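Local coordinates for protein beta-L-arabinobiosidase (PDB 5MQR) that probably hydrolyses glycosidic bonds as a beta-L-arabinobiosidase, helping a gut bacterium break down complex plant pectin, at residues T1039-P1044 / L1098-C1103; F661-R666 / D1049-F1054. All blocks are in the same frame, centred on the assembly; numbering follows the deposited sequence.

Interaction 1: T1039-P1044 / L1098-C1103; sequences TIEINP and LTRLVC
Glu1041 OE2 and Arg1100 NE share one water molecule. The water donates a hydrogen bond to Glu1041 OE2 over 2.6 Å and accepts one from Arg1100 NE at 2.8 Å. It lies at the edge of the guanidinium group, in its plane. The carboxylate and guanidinium planes are turned 56° apart. Glu1041 OE2 and Arg1100 NE themselves stay 4.1 Å apart, beyond a salt bridge, so the water mediates between the opposite charges. The other carboxylate oxygen, OE1, forms a salt bridge with Arg1035. The Glu1041 chain has CG anti to the backbone N (chi1 176°) and stays extended, which carries the carboxylate alongside the Arg1100 side chain.

Strands 1040-1042 and 1101-1103 carry or adjoin these side chains as a two-stranded antiparallel sheet. Ile1040-Cys1103 and Ile1042-Leu1101 are hydrogen-bonded pairs, and Glu1041-Val1102 between them is a non-hydrogen-bonded pair. The straightest bond runs from Ile1042 N to Leu1101 O, 2.9 Å long with an angle of 178° at the hydrogen. Ile1040 O receives Cys1103 N and also a CA-H contact from Val1102. Strand 1040-1042 belongs to the region related to the C-terminal domain of glycosyl hydrolase family 65, and strand 1101-1103, near the chain end, pairs with it.

The two faces differ. Glu1041 and Val1102 share one, where Thr1039 CG2 also meets Val1102 CG1 at 3.6 Å. Ile1040, Ile1042, Leu1101 and Cys1103 share the other and pack against strand 1082-1087; the two isoleucines also touch strand 1064-1071. On this face Ile1042 CG1 runs beside Leu1101 CB at 3.9 Å. Beyond the paired residues, the Asn1043 side chain crosses that of Arg1100, and Asn1043 ND2 is hydrogen-bonded to Asn963 OD1. At the far end Pro1044 CG rests on the Leu1098 CD2 methyl, 4.0 Å away.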
ATOM      1  N   THR A1039      21.160   7.850   6.274  1.00 32.06           N
ATOM      2  CA  THR A1039      20.885   6.759   5.354  1.00 31.33           C
ATOM      3  C   THR A1039      19.995   5.740   6.092  1.00 30.03           C
ATOM      4  O   THR A1039      20.193   5.489   7.280  1.00 29.58           O
ATOM      5  CB  THR A1039      22.221   6.175   4.809  1.00 31.61           C
ATOM      6  OG1 THR A1039      22.784   7.110   3.869  1.00 32.93           O
ATOM      7  CG2 THR A1039      22.036   4.837   4.118  1.00 30.95           C
ATOM      8  N   ILE A1040      18.996   5.199   5.401  1.00 29.07           N
ATOM      9  CA  ILE A1040      18.167   4.145   5.964  1.00 28.82           C
ATOM     10  C   ILE A1040      18.660   2.801   5.445  1.00 28.90           C
ATOM     11  O   ILE A1040      18.845   2.636   4.240  1.00 28.70           O
ATOM     12  CB  ILE A1040      16.694   4.309   5.588  1.00 28.62           C
ATOM     13  CG1 ILE A1040      16.197   5.701   5.993  1.00 28.44           C
ATOM     14  CG2 ILE A1040      15.854   3.186   6.218  1.00 27.96           C
ATOM     15  CD1 ILE A1040      14.799   6.001   5.477  1.00 28.31           C
ATOM     16  N   GLU A1041      18.862   1.856   6.358  1.00 28.74           N
ATOM     17  CA  GLU A1041      19.414   0.536   6.035  1.00 29.26           C
ATOM     18  C   GLU A1041      18.490  -0.501   6.645  1.00 27.71           C
ATOM     19  O   GLU A1041      18.295  -0.507   7.852  1.00 27.69           O
ATOM     20  CB  GLU A1041      20.831   0.397   6.614  1.00 30.80           C
ATOM     21  CG  GLU A1041      21.501  -0.979   6.439  1.00 32.25           C
ATOM     22  CD  GLU A1041      22.800  -1.152   7.255  1.00 33.85           C
ATOM     23  OE1 GLU A1041      23.256  -0.202   7.917  1.00 34.34           O
ATOM     24  OE2 GLU A1041      23.385  -2.260   7.250  1.00 36.22           O
ATOM     25  N   ILE A1042      17.902  -1.344   5.809  1.00 26.83           N
ATOM     26  CA  ILE A1042      17.153  -2.490   6.289  1.00 26.57           C
ATOM     27  C   ILE A1042      17.707  -3.766   5.712  1.00 26.19           C
ATOM     28  O   ILE A1042      18.274  -3.777   4.626  1.00 25.99           O
ATOM     29  CB  ILE A1042      15.630  -2.412   6.033  1.00 26.50           C
ATOM     30  CG1 ILE A1042      15.262  -2.748   4.582  1.00 26.85           C
ATOM     31  CG2 ILE A1042      15.109  -1.048   6.437  1.00 26.63           C
ATOM     32  CD1 ILE A1042      13.763  -2.743   4.319  1.00 26.51           C
ATOM     33  N   ASN A1043      17.518  -4.847   6.456  1.00 25.64           N
ATOM     34  CA  ASN A1043      17.977  -6.156   6.041  1.00 25.62           C
ATOM     35  C   ASN A1043      17.218  -7.186   6.851  1.00 25.63           C
ATOM     36  O   ASN A1043      17.718  -7.675   7.862  1.00 25.50           O
ATOM     37  CB  ASN A1043      19.487  -6.279   6.256  1.00 26.01           C
ATOM     38  CG  ASN A1043      20.030  -7.600   5.756  1.00 26.29           C
ATOM     39  OD1 ASN A1043      19.579  -8.107   4.728  1.00 26.42           O
ATOM     40  ND2 ASN A1043      20.947  -8.189   6.503  1.00 25.98           N
ATOM     41  N   PRO A1044      15.979  -7.487   6.445  1.00 26.09           N
ATOM     42  CA  PRO A1044      15.181  -8.456   7.193  1.00 26.03           C
ATOM     43  C   PRO A1044      15.808  -9.834   7.226  1.00 26.14           C
ATOM     44  O   PRO A1044      16.300 -10.299   6.221  1.00 26.07           O
ATOM     45  CB  PRO A1044      13.863  -8.511   6.433  1.00 25.80           C
ATOM     46  CG  PRO A1044      13.858  -7.325   5.551  1.00 26.14           C
ATOM     47  CD  PRO A1044      15.278  -7.010   5.246  1.00 26.48           C
ATOM     48  N   LEU A1098      13.243 -10.129  -0.278  1.00 29.93           N
ATOM     49  CA  LEU A1098      13.742  -9.832   1.052  1.00 29.05           C
ATOM     50  C   LEU A1098      15.255  -9.910   1.016  1.00 28.93           C
ATOM     51  O   LEU A1098      15.804 -10.964   0.871  1.00 29.47           O
ATOM     52  CB  LEU A1098      13.156 -10.771   2.105  1.00 28.43           C
ATOM     53  CG  LEU A1098      11.665 -10.524   2.356  1.00 27.67           C
ATOM     54  CD1 LEU A1098      11.106 -11.588   3.282  1.00 28.00           C
ATOM     55  CD2 LEU A1098      11.407  -9.142   2.920  1.00 27.60           C
ATOM     56  N   THR A1099      15.909  -8.764   1.135  1.00 28.84           N
ATOM     57  CA  THR A1099      17.355  -8.672   0.972  1.00 29.55           C
ATOM     58  C   THR A1099      17.720  -7.294   1.515  1.00 29.64           C
ATOM     59  O   THR A1099      16.825  -6.509   1.847  1.00 28.76           O
ATOM     60  CB  THR A1099      17.797  -8.896  -0.506  1.00 29.85           C
ATOM     61  OG1 THR A1099      19.221  -8.945  -0.584  1.00 30.87           O
ATOM     62  CG2 THR A1099      17.301  -7.792  -1.436  1.00 29.89           C
ATOM     63  N   ARG A1100      19.008  -7.014   1.663  1.00 30.07           N
ATOM     64  CA  ARG A1100      19.436  -5.697   2.137  1.00 31.21           C
ATOM     65  C   ARG A1100      18.976  -4.548   1.182  1.00 30.70           C
ATOM     66  O   ARG A1100      19.161  -4.614  -0.021  1.00 31.08           O
ATOM     67  CB  ARG A1100      20.957  -5.656   2.316  1.00 32.30           C
ATOM     68  CG  ARG A1100      21.450  -4.361   2.909  1.00 34.02           C
ATOM     69  CD  ARG A1100      22.958  -4.299   3.015  1.00 36.73           C
ATOM     70  NE  ARG A1100      23.412  -4.964   4.229  1.00 38.96           N
ATOM     71  CZ  ARG A1100      24.254  -6.008   4.302  1.00 41.40           C
ATOM     72  NH1 ARG A1100      24.799  -6.561   3.211  1.00 42.73           N
ATOM     73  NH2 ARG A1100      24.574  -6.502   5.507  1.00 40.46           N
ATOM     74  N   LEU A1101      18.401  -3.502   1.744  1.00 31.02           N
ATOM     75  CA  LEU A1101      17.941  -2.351   0.987  1.00 31.58           C
ATOM     76  C   LEU A1101      18.392  -1.099   1.725  1.00 32.93           C
ATOM     77  O   LEU A1101      18.095  -0.930   2.914  1.00 32.81           O
ATOM     78  CB  LEU A1101      16.424  -2.393   0.849  1.00 30.63           C
ATOM     79  CG  LEU A1101      15.738  -1.191   0.194  1.00 30.96           C
ATOM     80  CD1 LEU A1101      16.267  -0.912  -1.215  1.00 31.15           C
ATOM     81  CD2 LEU A1101      14.229  -1.422   0.174  1.00 30.42           C
ATOM     82  N   VAL A1102      19.129  -0.249   1.007  1.00 35.10           N
ATOM     83  CA  VAL A1102      19.764   0.943   1.533  1.00 36.41           C
ATOM     84  C   VAL A1102      19.250   2.134   0.735  1.00 38.15           C
ATOM     85  O   VAL A1102      19.355   2.149  -0.480  1.00 41.06           O
ATOM     86  CB  VAL A1102      21.296   0.841   1.403  1.00 37.49           C
ATOM     87  CG1 VAL A1102      21.974   2.174   1.690  1.00 38.02           C
ATOM     88  CG2 VAL A1102      21.839  -0.232   2.341  1.00 37.21           C
ATOM     89  N   CYS A1103      18.695   3.121   1.421  1.00 38.71           N
ATOM     90  CA  CYS A1103      18.221   4.344   0.806  1.00 39.88           C
ATOM     91  C   CYS A1103      19.109   5.473   1.249  1.00 40.53           C
ATOM     92  O   CYS A1103      18.991   5.951   2.383  1.00 37.71           O
ATOM     93  CB  CYS A1103      16.792   4.617   1.257  1.00 40.80           C
ATOM     94  SG  CYS A1103      15.711   3.239   0.870  1.00 44.76           S
TER
HETATM   95  O   HOH W   1      22.613  -4.691   6.857  1.00 22.38           O

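Interaction 2: F661-R666 / D1049-F1054; sequences FECPQR and DKWDWF
At the edge of a five-stranded antiparallel sheet, strand 660-662 pairs with strand 1053-1061 of the C-terminal region. Just past the edge strand, Cys663 and Pro664 lie over the same face of the Trp1051 indole. Cys663 CB stands 3.7 Å from the centroid of the Trp1051 six-membered ring, and Cys663 SG is 3.8 Å from it, a sulfur-aromatic contact. With chi1 at 73°, SG sits between the backbone N and the carbonyl carbon, and both CB and SG face the ring. Pro664 CD makes a CH-pi contact with the five-membered ring of Trp1051, 3.9 Å from its centroid. Lys1050 CG lies above the opposite face, toward its rim.

Pro664 also meets Trp1053. Pro664 CG stands over the six-membered ring of that indole, 4.1 Å from the centroid, so the proline fits between two tryptophans. Glu662 crosses Trp1053 at about a right angle, with Glu662 CD 3.6 Å from Trp1053 CZ3. Its carboxylate is held by a salt bridge to Arg1076 and a hydrogen bond to Tyr1077.

The polar bond across the contact comes from the indole N-H. Trp1051 NE1 donates to Gln665 OE1 over 3.1 Å, at 161°. The acceptor is in the indole plane, while the amide plane is turned 88° from it. A water also donates to OE1 and accepts from Lys1050 NZ, so two donors grip this oxygen. Gln665 NE2 binds Glu980 and Asn667.

Phe661 CZ reaches Trp1051 CZ3 at 4.1 Å. Gln665 is the N-cap residue of helix 666-680, whose Phe668 meets Trp1051 edge-to-face. Phe976 of helix 972-985 does the same, and Leu1029 of helix 1022-1029 also touches Trp1051. The edge strand and three helices thus gather round this tryptophan.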
ATOM      1  N   PHE A 661       2.844  -3.122  13.956  1.00 20.08           N
ATOM      2  CA  PHE A 661       3.377  -4.281  13.252  1.00 20.24           C
ATOM      3  C   PHE A 661       2.244  -5.251  12.901  1.00 19.56           C
ATOM      4  O   PHE A 661       1.293  -5.405  13.639  1.00 18.64           O
ATOM      5  CB  PHE A 661       4.440  -4.997  14.137  1.00 20.93           C
ATOM      6  CG  PHE A 661       4.873  -6.360  13.625  1.00 21.12           C
ATOM      7  CD1 PHE A 661       5.811  -6.478  12.622  1.00 21.60           C
ATOM      8  CD2 PHE A 661       4.340  -7.519  14.147  1.00 21.13           C
ATOM      9  CE1 PHE A 661       6.202  -7.728  12.141  1.00 21.29           C
ATOM     10  CE2 PHE A 661       4.728  -8.766  13.669  1.00 21.63           C
ATOM     11  CZ  PHE A 661       5.653  -8.869  12.655  1.00 21.45           C
ATOM     12  N   GLU A 662       2.365  -5.910  11.767  1.00 19.91           N
ATOM     13  CA  GLU A 662       1.547  -7.080  11.488  1.00 20.47           C
ATOM     14  C   GLU A 662       2.283  -8.051  10.620  1.00 20.64           C
ATOM     15  O   GLU A 662       3.169  -7.673   9.850  1.00 20.43           O
ATOM     16  CB  GLU A 662       0.216  -6.738  10.797  1.00 21.09           C
ATOM     17  CG  GLU A 662       0.336  -6.102   9.413  1.00 21.50           C
ATOM     18  CD  GLU A 662      -0.978  -6.063   8.634  1.00 21.89           C
ATOM     19  OE1 GLU A 662      -2.088  -6.213   9.238  1.00 22.63           O
ATOM     20  OE2 GLU A 662      -0.891  -5.870   7.400  1.00 21.72           O
ATOM     21  N   CYS A 663       1.866  -9.304  10.742  1.00 20.84           N
ATOM     22  CA  CYS A 663       2.337 -10.359   9.890  1.00 21.43           C
ATOM     23  C   CYS A 663       1.252 -11.413   9.918  1.00 21.50           C
ATOM     24  O   CYS A 663       0.321 -11.274  10.686  1.00 21.98           O
ATOM     25  CB  CYS A 663       3.679 -10.867  10.401  1.00 21.96           C
ATOM     26  SG  CYS A 663       3.546 -11.836  11.898  1.00 22.19           S
ATOM     27  N   PRO A 664       1.337 -12.447   9.062  1.00 22.19           N
ATOM     28  CA  PRO A 664       0.299 -13.499   8.983  1.00 22.17           C
ATOM     29  C   PRO A 664       0.379 -14.566  10.073  1.00 22.23           C
ATOM     30  O   PRO A 664      -0.469 -15.446  10.110  1.00 22.28           O
ATOM     31  CB  PRO A 664       0.566 -14.177   7.631  1.00 22.66           C
ATOM     32  CG  PRO A 664       1.799 -13.555   7.067  1.00 22.89           C
ATOM     33  CD  PRO A 664       2.428 -12.693   8.111  1.00 22.45           C
ATOM     34  N   GLN A 665       1.389 -14.502  10.929  1.00 22.18           N
ATOM     35  CA  GLN A 665       1.578 -15.487  11.976  1.00 22.79           C
ATOM     36  C   GLN A 665       1.127 -14.851  13.289  1.00 23.11           C
ATOM     37  O   GLN A 665       1.728 -13.874  13.765  1.00 22.21           O
ATOM     38  CB  GLN A 665       3.030 -15.954  12.020  1.00 22.57           C
ATOM     39  CG  GLN A 665       3.229 -17.285  12.737  1.00 23.08           C
ATOM     40  CD  GLN A 665       4.648 -17.841  12.621  1.00 23.01           C
ATOM     41  OE1 GLN A 665       5.304 -17.717  11.577  1.00 23.53           O
ATOM     42  NE2 GLN A 665       5.123 -18.447  13.685  1.00 22.64           N
ATOM     43  N   ARG A 666       0.058 -15.415  13.846  1.00 24.03           N
ATOM     44  CA  ARG A 666      -0.623 -14.859  15.005  1.00 24.79           C
ATOM     45  C   ARG A 666       0.279 -14.680  16.223  1.00 23.04           C
ATOM     46  O   ARG A 666       0.215 -13.658  16.888  1.00 21.78           O
ATOM     47  CB  ARG A 666      -1.848 -15.731  15.353  1.00 28.29           C
ATOM     48  CG  ARG A 666      -2.733 -15.232  16.500  1.00 32.03           C
ATOM     49  CD  ARG A 666      -3.213 -13.792  16.238  1.00 35.82           C
ATOM     50  NE  ARG A 666      -4.268 -13.353  17.176  1.00 39.79           N
ATOM     51  CZ  ARG A 666      -5.242 -12.460  16.912  1.00 40.19           C
ATOM     52  NH1 ARG A 666      -5.355 -11.875  15.714  1.00 40.45           N
ATOM     53  NH2 ARG A 666      -6.141 -12.172  17.860  1.00 40.48           N
ATOM     54  N   ASP A1049       9.837 -16.823   1.428  1.00 39.18           N
ATOM     55  CA  ASP A1049       8.615 -17.660   1.484  1.00 39.68           C
ATOM     56  C   ASP A1049       8.128 -18.017   2.880  1.00 36.37           C
ATOM     57  O   ASP A1049       7.295 -18.922   3.030  1.00 38.55           O
ATOM     58  CB  ASP A1049       8.736 -18.933   0.611  1.00 43.06           C
ATOM     59  CG  ASP A1049       9.013 -18.607  -0.827  1.00 46.94           C
ATOM     60  OD1 ASP A1049       8.077 -18.075  -1.484  1.00 52.14           O
ATOM     61  OD2 ASP A1049      10.159 -18.841  -1.287  1.00 50.14           O
ATOM     62  N   LYS A1050       8.621 -17.322   3.901  1.00 32.47           N
ATOM     63  CA  LYS A1050       8.092 -17.518   5.238  1.00 29.95           C
ATOM     64  C   LYS A1050       6.717 -16.848   5.332  1.00 27.98           C
ATOM     65  O   LYS A1050       5.744 -17.505   5.672  1.00 26.89           O
ATOM     66  CB  LYS A1050       9.051 -16.940   6.282  1.00 29.86           C
ATOM     67  CG  LYS A1050       8.586 -17.007   7.727  1.00 29.08           C
ATOM     68  CD  LYS A1050       8.175 -18.398   8.185  1.00 29.21           C
ATOM     69  CE  LYS A1050       9.346 -19.370   8.256  1.00 30.60           C
ATOM     70  NZ  LYS A1050       8.893 -20.688   8.810  1.00 31.39           N
ATOM     71  N   TRP A1051       6.671 -15.547   5.019  1.00 25.86           N
ATOM     72  CA  TRP A1051       5.481 -14.711   5.103  1.00 24.65           C
ATOM     73  C   TRP A1051       5.157 -13.986   3.769  1.00 24.28           C
ATOM     74  O   TRP A1051       6.004 -13.282   3.211  1.00 24.58           O
ATOM     75  CB  TRP A1051       5.662 -13.647   6.203  1.00 23.62           C
ATOM     76  CG  TRP A1051       5.728 -14.182   7.594  1.00 24.05           C
ATOM     77  CD1 TRP A1051       5.295 -15.414   8.044  1.00 24.01           C
ATOM     78  CD2 TRP A1051       6.206 -13.488   8.750  1.00 23.55           C
ATOM     79  NE1 TRP A1051       5.532 -15.532   9.384  1.00 23.66           N
ATOM     80  CE2 TRP A1051       6.084 -14.365   9.844  1.00 23.53           C
ATOM     81  CE3 TRP A1051       6.751 -12.214   8.960  1.00 23.41           C
ATOM     82  CZ2 TRP A1051       6.474 -14.005  11.136  1.00 23.33           C
ATOM     83  CZ3 TRP A1051       7.152 -11.864  10.237  1.00 23.25           C
ATOM     84  CH2 TRP A1051       6.995 -12.756  11.314  1.00 23.26           C
ATOM     85  N   ASP A1052       3.916 -14.103   3.302  1.00 24.09           N
ATOM     86  CA  ASP A1052       3.493 -13.410   2.089  1.00 24.32           C
ATOM     87  C   ASP A1052       3.484 -11.901   2.253  1.00 23.50           C
ATOM     88  O   ASP A1052       3.592 -11.181   1.267  1.00 23.69           O
ATOM     89  CB  ASP A1052       2.098 -13.844   1.658  1.00 25.04           C
ATOM     90  CG  ASP A1052       2.061 -15.249   1.128  1.00 25.95           C
ATOM     91  OD1 ASP A1052       3.128 -15.861   0.858  1.00 26.14           O
ATOM     92  OD2 ASP A1052       0.932 -15.737   0.963  1.00 27.24           O
ATOM     93  N   TRP A1053       3.362 -11.423   3.488  1.00 22.60           N
ATOM     94  CA  TRP A1053       3.364  -9.991   3.735  1.00 22.01           C
ATOM     95  C   TRP A1053       3.714  -9.712   5.155  1.00 21.41           C
ATOM     96  O   TRP A1053       3.530 -10.569   6.009  1.00 21.44           O
ATOM     97  CB  TRP A1053       1.976  -9.393   3.441  1.00 21.69           C
ATOM     98  CG  TRP A1053       0.831 -10.175   4.010  1.00 21.90           C
ATOM     99  CD1 TRP A1053       0.109 -11.178   3.383  1.00 22.60           C
ATOM    100  CD2 TRP A1053       0.283 -10.053   5.318  1.00 22.03           C
ATOM    101  NE1 TRP A1053      -0.852 -11.675   4.240  1.00 22.54           N
ATOM    102  CE2 TRP A1053      -0.769 -10.999   5.429  1.00 22.37           C
ATOM    103  CE3 TRP A1053       0.586  -9.245   6.425  1.00 22.17           C
ATOM    104  CZ2 TRP A1053      -1.533 -11.139   6.600  1.00 22.81           C
ATOM    105  CZ3 TRP A1053      -0.180  -9.380   7.590  1.00 22.65           C
ATOM    106  CH2 TRP A1053      -1.224 -10.327   7.669  1.00 22.62           C
ATOM    107  N   PHE A1054       4.206  -8.505   5.404  1.00 20.75           N
ATOM    108  CA  PHE A1054       4.293  -7.982   6.772  1.00 20.76           C
ATOM    109  C   PHE A1054       4.533  -6.501   6.696  1.00 20.79           C
ATOM    110  O   PHE A1054       4.866  -5.975   5.629  1.00 20.70           O
ATOM    111  CB  PHE A1054       5.402  -8.654   7.613  1.00 21.00           C
ATOM    112  CG  PHE A1054       6.783  -8.542   7.026  1.00 21.42           C
ATOM    113  CD1 PHE A1054       7.541  -7.404   7.209  1.00 21.82           C
ATOM    114  CD2 PHE A1054       7.332  -9.593   6.309  1.00 22.03           C
ATOM    115  CE1 PHE A1054       8.823  -7.300   6.668  1.00 22.28           C
ATOM    116  CE2 PHE A1054       8.608  -9.501   5.758  1.00 22.52           C
ATOM    117  CZ  PHE A1054       9.358  -8.350   5.945  1.00 22.70           C
TER
HETATM  118  O   HOH W   2       6.562 -20.101  10.904  1.00 29.52           O

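In the fold
Interactions 1 and 2 lie about 18 Å apart, centre to centre, and each has a segment in the C-terminal beta-rich region. Strands 1040-1042 and 1053-1061 are consecutive in the chain but belong to different sheets. The apolar face of the small sheet in interaction 1 packs on the larger sheet whose edge carries interaction 2. The two contacts touch directly where Leu1098 CD2 meets Phe1054 CZ at 3.7 Å. Trp1070 of strand 1064-1071 is another link, since it packs on both Leu1098 and Phe1054. Interaction 2 also ties this region to residues 661-666, which lie between helices 647-657 and 666-680. Neither contact includes a residue of the sodium or calcium sites.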